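PDB 5LHJ: leucine aminopeptidase 2, chloroplastic from Streptomyces sp. BC16019, which probably removes N-terminal amino acids from peptides as a manganese-binding M17 metalloaminopeptidase, and takes part in the maturation of the peptide antibiotic bottromycin. Local coordinates for residues V371-S376 with L461-P466. Residues are numbered along the deposited sequence; the frame is centred on the assembly and turned at random.
Sequences VATLTS and LDIAAP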
ATOM      1  N   VAL A 371     -33.161   6.114  -3.999  1.00 16.96           N
ATOM      2  CA  VAL A 371     -32.214   6.935  -3.258  1.00 16.61           C
ATOM      3  C   VAL A 371     -31.292   5.991  -2.510  1.00 16.32           C
ATOM      4  O   VAL A 371     -31.760   5.109  -1.775  1.00 15.80           O
ATOM      5  CB  VAL A 371     -32.927   7.859  -2.233  1.00 16.93           C
ATOM      6  CG1 VAL A 371     -31.939   8.835  -1.612  1.00 16.97           C
ATOM      7  CG2 VAL A 371     -34.072   8.621  -2.885  1.00 17.27           C
ATOM      8  N   ALA A 372     -29.988   6.153  -2.707  1.00 16.04           N
ATOM      9  CA  ALA A 372     -29.026   5.209  -2.161  1.00 16.30           C
ATOM     10  C   ALA A 372     -27.659   5.827  -1.974  1.00 16.78           C
ATOM     11  O   ALA A 372     -27.208   6.617  -2.799  1.00 16.77           O
ATOM     12  CB  ALA A 372     -28.938   3.985  -3.068  1.00 16.64           C
ATOM     13  N   THR A 373     -27.010   5.484  -0.865  1.00 17.29           N
ATOM     14  CA  THR A 373     -25.583   5.773  -0.662  1.00 17.71           C
ATOM     15  C   THR A 373     -24.812   4.663  -1.379  1.00 18.41           C
ATOM     16  O   THR A 373     -24.386   3.671  -0.768  1.00 19.16           O
ATOM     17  CB  THR A 373     -25.243   5.828   0.831  1.00 18.10           C
ATOM     18  OG1 THR A 373     -25.732   4.643   1.477  1.00 17.96           O
ATOM     19  CG2 THR A 373     -25.904   7.050   1.473  1.00 18.28           C
ATOM     20  N   LEU A 374     -24.655   4.809  -2.689  1.00 18.35           N
ATOM     21  CA  LEU A 374     -24.323   3.658  -3.519  1.00 18.93           C
ATOM     22  C   LEU A 374     -22.842   3.503  -3.820  1.00 19.52           C
ATOM     23  O   LEU A 374     -22.311   2.420  -3.610  1.00 20.18           O
ATOM     24  CB  LEU A 374     -25.159   3.647  -4.809  1.00 18.96           C
ATOM     25  CG  LEU A 374     -25.390   2.271  -5.443  1.00 19.01           C
ATOM     26  CD1 LEU A 374     -26.151   1.343  -4.500  1.00 19.23           C
ATOM     27  CD2 LEU A 374     -26.122   2.414  -6.757  1.00 18.93           C
ATOM     28  N   THR A 375     -22.173   4.557  -4.290  1.00 19.84           N
ATOM     29  CA  THR A 375     -20.804   4.408  -4.803  1.00 20.45           C
ATOM     30  C   THR A 375     -19.850   5.441  -4.259  1.00 21.74           C
ATOM     31  O   THR A 375     -20.227   6.596  -4.090  1.00 22.32           O
ATOM     32  CB  THR A 375     -20.747   4.483  -6.343  1.00 20.72           C
ATOM     33  OG1 THR A 375     -21.081   5.809  -6.799  1.00 20.36           O
ATOM     34  CG2 THR A 375     -21.684   3.466  -6.945  1.00 20.44           C
ATOM     35  N   SER A 376     -18.611   5.026  -4.036  1.00 22.69           N
ATOM     36  CA  SER A 376     -17.567   5.931  -3.573  1.00 24.54           C
ATOM     37  C   SER A 376     -16.929   6.689  -4.730  1.00 25.49           C
ATOM     38  O   SER A 376     -16.341   7.742  -4.512  1.00 27.34           O
ATOM     39  CB  SER A 376     -16.505   5.161  -2.800  1.00 25.64           C
ATOM     40  OG  SER A 376     -15.949   4.137  -3.618  1.00 26.88           O
ATOM     41  N   LEU A 461     -30.885   8.548  -7.356  1.00 16.82           N
ATOM     42  CA  LEU A 461     -30.095   9.534  -6.617  1.00 17.18           C
ATOM     43  C   LEU A 461     -29.001   8.815  -5.834  1.00 16.76           C
ATOM     44  O   LEU A 461     -29.307   8.044  -4.934  1.00 16.38           O
ATOM     45  CB  LEU A 461     -30.980  10.312  -5.641  1.00 18.01           C
ATOM     46  CG  LEU A 461     -32.205  11.048  -6.169  1.00 19.20           C
ATOM     47  CD1 LEU A 461     -32.815  11.948  -5.089  1.00 19.39           C
ATOM     48  CD2 LEU A 461     -31.856  11.875  -7.364  1.00 20.17           C
ATOM     49  N   ASP A 462     -27.740   9.051  -6.192  1.00 16.45           N
ATOM     50  CA  ASP A 462     -26.602   8.445  -5.496  1.00 16.50           C
ATOM     51  C   ASP A 462     -26.062   9.500  -4.530  1.00 16.58           C
ATOM     52  O   ASP A 462     -25.492  10.500  -4.963  1.00 15.82           O
ATOM     53  CB  ASP A 462     -25.544   7.981  -6.497  1.00 17.04           C
ATOM     54  CG  ASP A 462     -24.417   7.145  -5.859  1.00 17.53           C
ATOM     55  OD1 ASP A 462     -24.255   7.099  -4.609  1.00 17.64           O
ATOM     56  OD2 ASP A 462     -23.663   6.521  -6.644  1.00 18.95           O
ATOM     57  N   ILE A 463     -26.284   9.286  -3.231  1.00 16.66           N
ATOM     58  CA  ILE A 463     -26.029  10.319  -2.219  1.00 17.08           C
ATOM     59  C   ILE A 463     -24.947   9.908  -1.210  1.00 17.37           C
ATOM     60  O   ILE A 463     -24.910  10.426  -0.100  1.00 16.71           O
ATOM     61  CB  ILE A 463     -27.333  10.721  -1.497  1.00 17.03           C
ATOM     62  CG1 ILE A 463     -27.951   9.544  -0.726  1.00 16.98           C
ATOM     63  CG2 ILE A 463     -28.337  11.281  -2.509  1.00 17.26           C
ATOM     64  CD1 ILE A 463     -28.992   9.949   0.301  1.00 17.14           C
ATOM     65  N   ALA A 464     -24.038   9.020  -1.621  1.00 18.12           N
ATOM     66  CA  ALA A 464     -23.014   8.459  -0.726  1.00 19.22           C
ATOM     67  C   ALA A 464     -22.226   9.511   0.069  1.00 20.11           C
ATOM     68  O   ALA A 464     -22.155   9.457   1.301  1.00 21.72           O
ATOM     69  CB  ALA A 464     -22.054   7.576  -1.527  1.00 19.42           C
ATOM     70  N   ALA A 465     -21.695  10.500  -0.619  1.00 20.05           N
ATOM     71  CA  ALA A 465     -20.882  11.507   0.061  1.00 20.45           C
ATOM     72  C   ALA A 465     -21.683  12.522   0.899  1.00 18.95           C
ATOM     73  O   ALA A 465     -21.325  12.746   2.036  1.00 19.90           O
ATOM     74  CB  ALA A 465     -19.983  12.221  -0.930  1.00 20.55           C
ATOM     75  N   PRO A 466     -22.752  13.133   0.358  1.00 18.20           N
ATOM     76  CA  PRO A 466     -23.364  14.199   1.178  1.00 17.97           C
ATOM     77  C   PRO A 466     -24.266  13.703   2.326  1.00 17.72           C
ATOM     78  O   PRO A 466     -24.645  14.517   3.171  1.00 17.62           O
ATOM     79  CB  PRO A 466     -24.155  15.029   0.161  1.00 18.21           C
ATOM     80  CG  PRO A 466     -24.349  14.139  -1.004  1.00 18.32           C
ATOM     81  CD  PRO A 466     -23.206  13.199  -1.039  1.00 18.35           C
TER
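Ala372 and Asp462 sit side by side where two neighbouring parallel strands, 367-372 and 458-462, run out at the C-terminal edge of the catalytic-domain sheet. Ala372 N gives its hydrogen to Leu461 O at 3.0 Å, and Ile463 N returns one to Ala372 O at 2.9 Å. Packing is tight on the sheet face that carries Val371 and Leu461: Val371 CG1 lies 3.7 Å from Ile463 CD1, and Phe411 covers Leu461 and Ile463. On the other face Asp462 has its CG anti to the backbone N (chi1 -171°), which carries the carboxylate to the backbone N-H groups of Leu374 and Thr375. Leu374 N reaches Asp462 OD1 from above the carboxylate plane at 3.0 Å, Thr375 N adds a weak bond to the same oxygen, and Thr375 OG1 donates to Asp462 OD2 on its syn side at 2.7 Å. Beyond this the contact slackens at partly exposed Ala464, its CA 3.7 Å from Thr373 CA and its CB 3.3 Å from Thr375 O. Thr373, centre of an inverse gamma turn, bonds through OG1 to Asp284 and through O to Lys261, residues that bind manganese in this enzyme, though none is bound in this chain. Thr373 is thus second-shell; Asp462 fixes the loop behind it, and its three donors probably stabilise the buried carboxylate as an anion.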